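Side-chain contacts in BtrN (Bacillus circulans, PDB 4M7S), which catalyses the radical S-adenosyl-L-methionine-dependent two-electron oxidation of 2-deoxy-scyllo-inosamine to amino-dideoxy-scyllo-inosose in butirosin biosynthesis, using two [4Fe-4S] clusters: residues Y22-V27 and H60-P65; L40-M45 and T79-R84; S206-W209 and K213-S216. All coordinates share one frame; numbering follows the deposited sequence. Where two conformers were deposited one is given.

Interaction 1 (Y22-V27 and H60-P65). With SF4 (iron/sulfur cluster), chain C.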
loop_
_atom_site.group_PDB
_atom_site.type_symbol
_atom_site.label_atom_id
_atom_site.label_comp_id
_atom_site.label_asym_id
_atom_site.label_seq_id
_atom_site.Cartn_x
_atom_site.Cartn_y
_atom_site.Cartn_z
ATOM N N TYR A 22 4.934 14.584 11.388
ATOM C CA TYR A 22 3.535 14.212 11.202
ATOM C C TYR A 22 3.388 12.755 10.765
ATOM O O TYR A 22 2.276 12.231 10.700
ATOM C CB TYR A 22 2.846 15.147 10.201
ATOM C CG TYR A 22 3.627 15.390 8.924
ATOM C CD1 TYR A 22 3.455 14.571 7.813
ATOM C CD2 TYR A 22 4.529 16.444 8.829
ATOM C CE1 TYR A 22 4.159 14.792 6.644
ATOM C CE2 TYR A 22 5.241 16.673 7.667
ATOM C CZ TYR A 22 5.050 15.846 6.576
ATOM O OH TYR A 22 5.754 16.069 5.413
ATOM N N CYS A 23 4.513 12.101 10.472
ATOM C CA CYS A 23 4.497 10.715 10.005
ATOM C C CYS A 23 4.809 9.709 11.103
ATOM O O CYS A 23 5.738 9.914 11.885
ATOM C CB CYS A 23 5.506 10.510 8.877
ATOM S SG CYS A 23 5.542 8.790 8.181
ATOM N N PRO A 24 4.041 8.603 11.144
ATOM C CA PRO A 24 4.224 7.451 12.036
ATOM C C PRO A 24 5.678 7.026 12.231
ATOM O O PRO A 24 6.039 6.628 13.341
ATOM C CB PRO A 24 3.454 6.349 11.312
ATOM C CG PRO A 24 2.294 7.084 10.719
ATOM C CD PRO A 24 2.811 8.467 10.340
ATOM N N ASN A 25 6.485 7.090 11.174
ATOM C CA ASN A 25 7.928 6.906 11.298
ATOM C C ASN A 25 8.541 7.778 12.395
ATOM O O ASN A 25 9.447 7.349 13.113
ATOM C CB ASN A 25 8.615 7.188 9.964
ATOM C CG ASN A 25 8.251 6.180 8.904
ATOM O OD1 ASN A 25 7.969 5.021 9.205
ATOM N ND2 ASN A 25 8.253 6.614 7.649
ATOM N N SER A 26 8.037 9.004 12.522
ATOM C CA SER A 26 8.481 9.915 13.571
ATOM C C SER A 26 7.317 10.292 14.493
ATOM O O SER A 26 6.508 11.156 14.154
ATOM C CB SER A 26 9.091 11.176 12.959
ATOM N N VAL A 27 7.251 9.664 15.665
ATOM C CA VAL A 27 8.293 8.745 16.114
ATOM C C VAL A 27 7.721 7.424 16.629
ATOM O O VAL A 27 8.386 6.385 16.579
ATOM C CB VAL A 27 9.171 9.389 17.211
ATOM N N HIS A 60 5.413 1.079 -1.271
ATOM C CA HIS A 60 5.600 2.072 -0.186
ATOM C C HIS A 60 4.548 1.919 0.931
ATOM O O HIS A 60 3.359 2.130 0.680
ATOM C CB HIS A 60 5.457 3.477 -0.799
ATOM C CG HIS A 60 5.633 4.615 0.168
ATOM N ND1 HIS A 60 6.415 5.712 -0.121
ATOM C CD2 HIS A 60 5.098 4.850 1.392
ATOM C CE1 HIS A 60 6.377 6.561 0.891
ATOM N NE2 HIS A 60 5.586 6.063 1.822
ATOM N N PHE A 61 4.956 1.597 2.163
ATOM C CA PHE A 61 3.976 1.529 3.246
ATOM C C PHE A 61 4.249 2.800 4.028
ATOM O O PHE A 61 3.505 3.784 3.918
ATOM C CB PHE A 61 4.146 0.272 4.108
ATOM C CG PHE A 61 3.145 0.152 5.216
ATOM C CD1 PHE A 61 1.861 0.679 5.074
ATOM C CD2 PHE A 61 3.486 -0.469 6.411
ATOM C CE1 PHE A 61 0.936 0.591 6.096
ATOM C CE2 PHE A 61 2.561 -0.568 7.451
ATOM C CZ PHE A 61 1.279 -0.029 7.293
ATOM N N TYR A 62 5.336 2.802 4.791
ATOM C CA TYR A 62 5.783 4.037 5.441
ATOM C C TYR A 62 7.285 4.219 5.267
ATOM O O TYR A 62 7.959 4.862 6.086
ATOM C CB TYR A 62 5.400 4.056 6.912
ATOM C CG TYR A 62 3.957 4.430 7.157
ATOM C CD1 TYR A 62 3.572 5.761 7.263
ATOM C CD2 TYR A 62 2.981 3.451 7.276
ATOM C CE1 TYR A 62 2.249 6.107 7.491
ATOM C CE2 TYR A 62 1.655 3.784 7.500
ATOM C CZ TYR A 62 1.297 5.110 7.602
ATOM O OH TYR A 62 -0.019 5.431 7.828
ATOM N N GLY A 63 7.803 3.641 4.191
ATOM C CA GLY A 63 9.212 3.765 3.867
ATOM C C GLY A 63 9.388 4.313 2.467
ATOM O O GLY A 63 8.418 4.439 1.714
ATOM N N GLU A 64 10.630 4.644 2.121
ATOM C CA GLU A 64 10.956 5.180 0.808
ATOM C C GLU A 64 11.375 4.041 -0.113
ATOM O O GLU A 64 12.405 3.401 0.128
ATOM C CB GLU A 64 12.106 6.188 0.944
ATOM C CG GLU A 64 12.610 6.723 -0.378
ATOM C CD GLU A 64 11.479 7.249 -1.265
ATOM O OE1 GLU A 64 11.521 6.992 -2.490
ATOM O OE2 GLU A 64 10.568 7.931 -0.740
ATOM N N PRO A 65 10.587 3.775 -1.171
ATOM C CA PRO A 65 10.914 2.620 -2.019
ATOM C C PRO A 65 12.247 2.764 -2.761
ATOM O O PRO A 65 12.903 1.753 -2.999
ATOM C CB PRO A 65 9.734 2.543 -3.007
ATOM C CG PRO A 65 9.140 3.934 -3.015
ATOM C CD PRO A 65 9.374 4.488 -1.619
HETATM FE FE1 SF4 C . 9.147 9.468 4.870
HETATM FE FE2 SF4 C . 8.100 11.823 5.536
HETATM FE FE3 SF4 C . 6.906 9.595 6.353
HETATM FE FE4 SF4 C . 6.834 10.222 3.716
HETATM S S1 SF4 C . 5.830 11.388 5.420
HETATM S S2 SF4 C . 7.284 8.156 4.593
HETATM S S3 SF4 C . 8.880 11.251 3.448
HETATM S S4 SF4 C . 8.999 10.322 7.016
#
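Tyr62 lies against the cluster-binding loop, and its side chain meets Asn25, Cys23 and Pro24 in turn. At its base, CB is 3.6 Å from Asn25 OD1, with the Asn25 amide plane almost perpendicular to the ring (86°). CG is anti to the carbonyl carbon (chi1 -79°), which puts the ring between the sulfur of Cys23 at its edge and the proline over its face. The next atom, CD1, is 3.7 Å from Cys23 SG; this sulfur-aromatic contact comes in at the ring edge, 77° off the normal. Farther out, Pro24 lies over one face and crosses the tyrosine at about a right angle, its CG 3.4 Å from Tyr62 CE1 and 3.8 Å from Tyr62 CZ. The tip, OH, hydrogen-bonds to Phe188 O. Phe191 meets the same ring edge-to-face and also touches Pro24. Cys23 SG, beside the tyrosine, binds iron FE3 of the cluster at 2.4 Å and accepts a hydrogen bond from Asn25 N. The Asn25 side chain reaches back to the backbone of Tyr62: ND2 points almost straight at Tyr62 O, but the 2.4 Å between them is too short to be taken literally, so the exact geometry of this hydrogen bond is doubtful. Cys23 completes, with Cys16 and Cys20, the CX3CX2C motif that defines the radical SAM superfamily. The 60-65 loop follows strand 56-58, and its Tyr-Gly-Glu-Pro run probably corresponds to the family's GGE motif, which in relatives lies beside the S-adenosylmethionine amino group.

Interaction 2 (L40-M45 and T79-R84)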
loop_
_atom_site.group_PDB
_atom_site.type_symbol
_atom_site.label_atom_id
_atom_site.label_comp_id
_atom_site.label_asym_id
_atom_site.label_seq_id
_atom_site.Cartn_x
_atom_site.Cartn_y
_atom_site.Cartn_z
ATOM N N LEU A 40 10.704 -13.506 0.109
ATOM C CA LEU A 40 9.331 -13.184 0.511
ATOM C C LEU A 40 8.622 -12.436 -0.607
ATOM O O LEU A 40 7.436 -12.667 -0.872
ATOM C CB LEU A 40 9.294 -12.370 1.810
ATOM C CG LEU A 40 7.887 -12.061 2.352
ATOM C CD1 LEU A 40 7.152 -13.355 2.710
ATOM C CD2 LEU A 40 7.952 -11.123 3.556
ATOM N N TYR A 41 9.341 -11.531 -1.264
ATOM C CA TYR A 41 8.764 -10.812 -2.387
ATOM C C TYR A 41 8.466 -11.774 -3.533
ATOM O O TYR A 41 7.469 -11.611 -4.239
ATOM C CB TYR A 41 9.672 -9.684 -2.874
ATOM C CG TYR A 41 8.995 -8.805 -3.909
ATOM C CD1 TYR A 41 8.161 -7.766 -3.516
ATOM C CD2 TYR A 41 9.165 -9.034 -5.271
ATOM C CE1 TYR A 41 7.526 -6.968 -4.445
ATOM C CE2 TYR A 41 8.539 -8.230 -6.218
ATOM C CZ TYR A 41 7.727 -7.197 -5.788
ATOM O OH TYR A 41 7.091 -6.399 -6.701
ATOM N N LYS A 42 9.321 -12.776 -3.724
ATOM C CA LYS A 42 9.033 -13.770 -4.755
ATOM C C LYS A 42 7.756 -14.569 -4.475
ATOM O O LYS A 42 6.959 -14.788 -5.391
ATOM C CB LYS A 42 10.214 -14.717 -5.013
ATOM C CG LYS A 42 9.904 -15.757 -6.091
ATOM C CD LYS A 42 11.178 -16.320 -6.713
ATOM C CE LYS A 42 10.891 -17.464 -7.687
ATOM N NZ LYS A 42 10.194 -18.591 -7.036
ATOM N N THR A 43 7.540 -15.016 -3.237
ATOM C CA THR A 43 6.303 -15.762 -2.998
ATOM C C THR A 43 5.074 -14.865 -3.152
ATOM O O THR A 43 4.030 -15.334 -3.573
ATOM C CB THR A 43 6.246 -16.620 -1.680
ATOM O OG1 THR A 43 5.141 -16.214 -0.863
ATOM C CG2 THR A 43 7.503 -16.547 -0.884
ATOM N N LEU A 44 5.200 -13.578 -2.838
ATOM C CA LEU A 44 4.092 -12.654 -3.093
ATOM C C LEU A 44 3.798 -12.546 -4.592
ATOM O O LEU A 44 2.634 -12.534 -5.008
ATOM C CB LEU A 44 4.383 -11.261 -2.531
ATOM C CG LEU A 44 3.263 -10.244 -2.797
ATOM C CD1 LEU A 44 1.931 -10.678 -2.146
ATOM C CD2 LEU A 44 3.651 -8.858 -2.319
HETATM N N MSE A 45 4.854 -12.447 -5.399
HETATM C CA MSE A 45 4.693 -12.420 -6.854
HETATM C C MSE A 45 3.977 -13.682 -7.352
HETATM O O MSE A 45 3.105 -13.611 -8.217
HETATM C CB MSE A 45 6.058 -12.270 -7.556
HETATM C CG MSE A 45 6.708 -10.880 -7.404
HETATM SE SE MSE A 45 5.563 -9.433 -8.073
HETATM C CE MSE A 45 4.877 -8.819 -6.364
ATOM N N THR A 79 6.615 -7.239 -13.766
ATOM C CA THR A 79 6.376 -7.341 -15.202
ATOM C C THR A 79 6.363 -8.807 -15.668
ATOM O O THR A 79 5.701 -9.162 -16.655
ATOM C CB THR A 79 7.437 -6.523 -15.993
ATOM O OG1 THR A 79 7.367 -5.144 -15.603
ATOM C CG2 THR A 79 7.213 -6.622 -17.479
ATOM N N GLU A 80 7.092 -9.660 -14.950
ATOM C CA GLU A 80 7.176 -11.082 -15.309
ATOM C C GLU A 80 5.997 -11.856 -14.748
ATOM O O GLU A 80 5.398 -12.683 -15.437
ATOM C CB GLU A 80 8.469 -11.697 -14.771
ATOM C CG GLU A 80 9.553 -11.912 -15.807
ATOM C CD GLU A 80 9.359 -13.189 -16.602
ATOM O OE1 GLU A 80 9.418 -13.125 -17.848
ATOM O OE2 GLU A 80 9.157 -14.256 -15.981
ATOM N N TYR A 81 5.679 -11.587 -13.485
ATOM C CA TYR A 81 4.653 -12.335 -12.768
ATOM C C TYR A 81 3.246 -11.783 -12.981
ATOM O O TYR A 81 2.293 -12.547 -13.141
ATOM C CB TYR A 81 4.975 -12.385 -11.268
ATOM C CG TYR A 81 6.011 -13.430 -10.899
ATOM C CD1 TYR A 81 5.641 -14.748 -10.674
ATOM C CD2 TYR A 81 7.360 -13.098 -10.800
ATOM C CE1 TYR A 81 6.575 -15.706 -10.335
ATOM C CE2 TYR A 81 8.307 -14.049 -10.474
ATOM C CZ TYR A 81 7.908 -15.350 -10.237
ATOM O OH TYR A 81 8.849 -16.299 -9.908
ATOM N N ILE A 82 3.119 -10.460 -12.974
ATOM C CA ILE A 82 1.811 -9.816 -13.086
ATOM C C ILE A 82 1.812 -8.682 -14.126
ATOM O O ILE A 82 1.617 -7.515 -13.787
ATOM C CB ILE A 82 1.323 -9.310 -11.703
ATOM C CG1 ILE A 82 2.396 -8.458 -11.021
ATOM C CG2 ILE A 82 0.983 -10.487 -10.788
ATOM C CD1 ILE A 82 1.947 -7.860 -9.670
ATOM N N PRO A 83 2.029 -9.030 -15.407
ATOM C CA PRO A 83 2.191 -8.004 -16.444
ATOM C C PRO A 83 0.922 -7.173 -16.693
ATOM O O PRO A 83 1.025 -6.086 -17.266
ATOM C CB PRO A 83 2.563 -8.819 -17.695
ATOM C CG PRO A 83 2.014 -10.184 -17.445
ATOM C CD PRO A 83 2.116 -10.395 -15.956
ATOM N N ARG A 84 -0.242 -7.673 -16.279
ATOM C CA ARG A 84 -1.481 -6.889 -16.357
ATOM C C ARG A 84 -1.581 -5.830 -15.246
ATOM O O ARG A 84 -2.330 -4.864 -15.373
ATOM C CB ARG A 84 -2.717 -7.788 -16.266
ATOM C CG ARG A 84 -2.808 -8.897 -17.290
ATOM C CD ARG A 84 -4.080 -9.724 -17.060
ATOM N NE ARG A 84 -5.295 -8.949 -17.319
ATOM C CZ ARG A 84 -6.435 -9.073 -16.640
ATOM N NH1 ARG A 84 -6.532 -9.938 -15.634
ATOM N NH2 ARG A 84 -7.478 -8.318 -16.961
#
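Lys42 NZ, at the end of a chain that lies against the Tyr81 hydroxyl, is salt-bridged to Glu46 OE2 one helical turn along. The bend at its last torsion (chi4 -59°) turns the ammonium aside, so that methylene CE is what meets the phenol, 3.2 Å from Tyr81 OH. Behind this polar rim, Met45, present as selenomethionine, sets its CB over one face of the Tyr81 ring in a CH-pi contact. CB is 3.8 Å from the ring centroid and 24° off the normal, displaced toward the rim so that its nearest ring atom is Tyr81 CG at 3.5 Å. Helices 38-50 and 71-81 meet here as neighbouring helices of the partial TIM barrel of radical SAM enzymes, linked through strand 56-58. The Met45 chain then folds away from the tyrosine through bends at chi2 and chi3. Its SE comes 4.3 Å from Ile82 CD1, and both side chains also rest on Ile57 of strand 56-58, on the inner side of the helix pair. Where helix 71-81 ends, Tyr81 O is hydrogen-bonded to Ser49 OG, a polar tie back to helix 38-50.

Interaction 3 (S206-W209 and K213-S216)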
loop_
_atom_site.group_PDB
_atom_site.type_symbol
_atom_site.label_atom_id
_atom_site.label_comp_id
_atom_site.label_asym_id
_atom_site.label_seq_id
_atom_site.Cartn_x
_atom_site.Cartn_y
_atom_site.Cartn_z
ATOM N N SER A 206 -4.795 -14.693 -1.130
ATOM C CA SER A 206 -6.201 -14.775 -1.477
ATOM C C SER A 206 -6.991 -15.366 -0.319
ATOM O O SER A 206 -8.136 -14.976 -0.068
ATOM C CB SER A 206 -6.406 -15.638 -2.720
ATOM O OG SER A 206 -7.785 -15.743 -3.016
ATOM N N ASP A 207 -6.388 -16.337 0.365
ATOM C CA ASP A 207 -7.034 -16.980 1.508
ATOM C C ASP A 207 -7.114 -16.031 2.703
ATOM O O ASP A 207 -8.052 -16.093 3.493
ATOM C CB ASP A 207 -6.282 -18.252 1.902
ATOM C CG ASP A 207 -6.391 -19.341 0.851
ATOM O OD1 ASP A 207 -7.442 -19.427 0.182
ATOM O OD2 ASP A 207 -5.425 -20.113 0.702
ATOM N N ILE A 208 -6.109 -15.172 2.841
ATOM C CA ILE A 208 -6.116 -14.159 3.884
ATOM C C ILE A 208 -7.209 -13.139 3.585
ATOM O O ILE A 208 -8.035 -12.826 4.442
ATOM C CB ILE A 208 -4.747 -13.460 3.975
ATOM C CG1 ILE A 208 -3.681 -14.455 4.454
ATOM C CG2 ILE A 208 -4.808 -12.249 4.898
ATOM C CD1 ILE A 208 -2.255 -13.948 4.267
ATOM N N TRP A 209 -7.209 -12.637 2.354
ATOM C CA TRP A 209 -8.210 -11.692 1.880
ATOM C C TRP A 209 -9.634 -12.182 2.122
ATOM O O TRP A 209 -10.527 -11.388 2.435
ATOM C CB TRP A 209 -7.992 -11.414 0.384
ATOM C CG TRP A 209 -8.947 -10.396 -0.184
ATOM C CD1 TRP A 209 -10.038 -10.635 -0.981
ATOM C CD2 TRP A 209 -8.895 -8.984 0.016
ATOM N NE1 TRP A 209 -10.660 -9.450 -1.290
ATOM C CE2 TRP A 209 -9.978 -8.422 -0.687
ATOM C CE3 TRP A 209 -8.041 -8.138 0.737
ATOM C CZ2 TRP A 209 -10.225 -7.047 -0.696
ATOM C CZ3 TRP A 209 -8.280 -6.783 0.720
ATOM C CH2 TRP A 209 -9.372 -6.248 0.013
ATOM N N LYS A 213 -11.888 -13.084 9.410
ATOM C CA LYS A 213 -11.508 -11.816 10.028
ATOM C C LYS A 213 -11.515 -10.655 9.028
ATOM O O LYS A 213 -12.049 -9.578 9.314
ATOM C CB LYS A 213 -10.138 -11.943 10.701
ATOM C CG LYS A 213 -9.781 -10.803 11.651
ATOM C CD LYS A 213 -8.372 -11.001 12.211
ATOM C CE LYS A 213 -7.867 -9.766 12.942
ATOM N NZ LYS A 213 -6.549 -10.017 13.587
ATOM N N PHE A 214 -10.931 -10.875 7.855
ATOM C CA PHE A 214 -10.874 -9.838 6.832
ATOM C C PHE A 214 -12.270 -9.580 6.263
ATOM O O PHE A 214 -12.675 -8.436 6.080
ATOM C CB PHE A 214 -9.911 -10.243 5.715
ATOM C CG PHE A 214 -9.127 -9.094 5.133
ATOM C CD1 PHE A 214 -9.694 -7.828 5.012
ATOM C CD2 PHE A 214 -7.822 -9.277 4.723
ATOM C CE1 PHE A 214 -8.974 -6.772 4.470
ATOM C CE2 PHE A 214 -7.072 -8.221 4.192
ATOM C CZ PHE A 214 -7.643 -6.970 4.060
ATOM N N THR A 215 -13.003 -10.656 5.995
ATOM C CA THR A 215 -14.345 -10.558 5.428
ATOM C C THR A 215 -15.321 -9.804 6.329
ATOM O O THR A 215 -16.068 -8.935 5.868
ATOM C CB THR A 215 -14.894 -11.955 5.096
ATOM O OG1 THR A 215 -14.033 -12.563 4.120
ATOM C CG2 THR A 215 -16.305 -11.866 4.550
ATOM N N SER A 216 -15.324 -10.135 7.614
ATOM C CA SER A 216 -16.224 -9.454 8.533
ATOM C C SER A 216 -15.777 -8.006 8.739
ATOM O O SER A 216 -16.609 -7.113 8.885
ATOM C CB SER A 216 -16.321 -10.196 9.867
ATOM O OG SER A 216 -15.071 -10.244 10.517
#
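Trp209 and Phe214 form the aromatic part of this contact. Their rings meet obliquely: the planes are 58° apart, and the centroid of the indole's six-membered ring lies 4.7 Å from that of the phenylalanine. Trp209 CE3 sits over one face of Phe214, offset toward its rim, while the closest pair is Trp209 CZ3 with Phe214 CZ at 3.4 Å. Although the CB of Trp209 points away from helix 212-222, CG anti to the backbone N (chi1 -177°) and the turn of the indole bring its benzene half back to Phe214. The rest of Trp209 is held from outside the pair: NE1 hydrogen-bonds to Lys3 O, Phe5 meets the indole edge-to-face, and Arg218 both makes a cation-pi contact with it and hydrogen-bonds through NH2 to Trp209 O, so that one arginine serves the ring and the carbonyl of the same residue. Helix 205-209 and helix 212-222 follow each other across a tight turn in the iron-sulfur cluster-binding domain, which is related to SPASM domains. Apolar contacts continue on the side facing strand 183-185, where Ile208 CG2 comes 4.2 Å from Phe214 CD2 and both residues also touch Val184 of that strand. Among the polar groups, Ile208 O lies at the edge of the Phe214 ring, near its plane, and is 3.4 Å from Phe214 CB. Thr215 OG1 approaches Trp209 O no closer than 4.1 Å, too far to bond. Its hydrogen-bond partner is Asn211 O.

How the interactions relate
Interactions 1 and 2 both belong to the radical SAM domain and alternate along the chain, yet their centres are 24 Å apart: the first lies in the loops that hold the S-adenosylmethionine cluster, the second between outer helices away from either cluster. Strand 56-58 connects them, as it runs into the 60-65 loop and also receives Met45 and Ile82. Interaction 3 follows in sequence, in the second cluster's domain. Its centre lies 26 Å from that of interaction 1, on the opposite side of the chain's centre, and 21 Å from that of interaction 2. The side chain of Phe214 is about 8 Å from the second cluster, and that of Tyr62 about 9 Å from a cluster other than the one Cys23 binds.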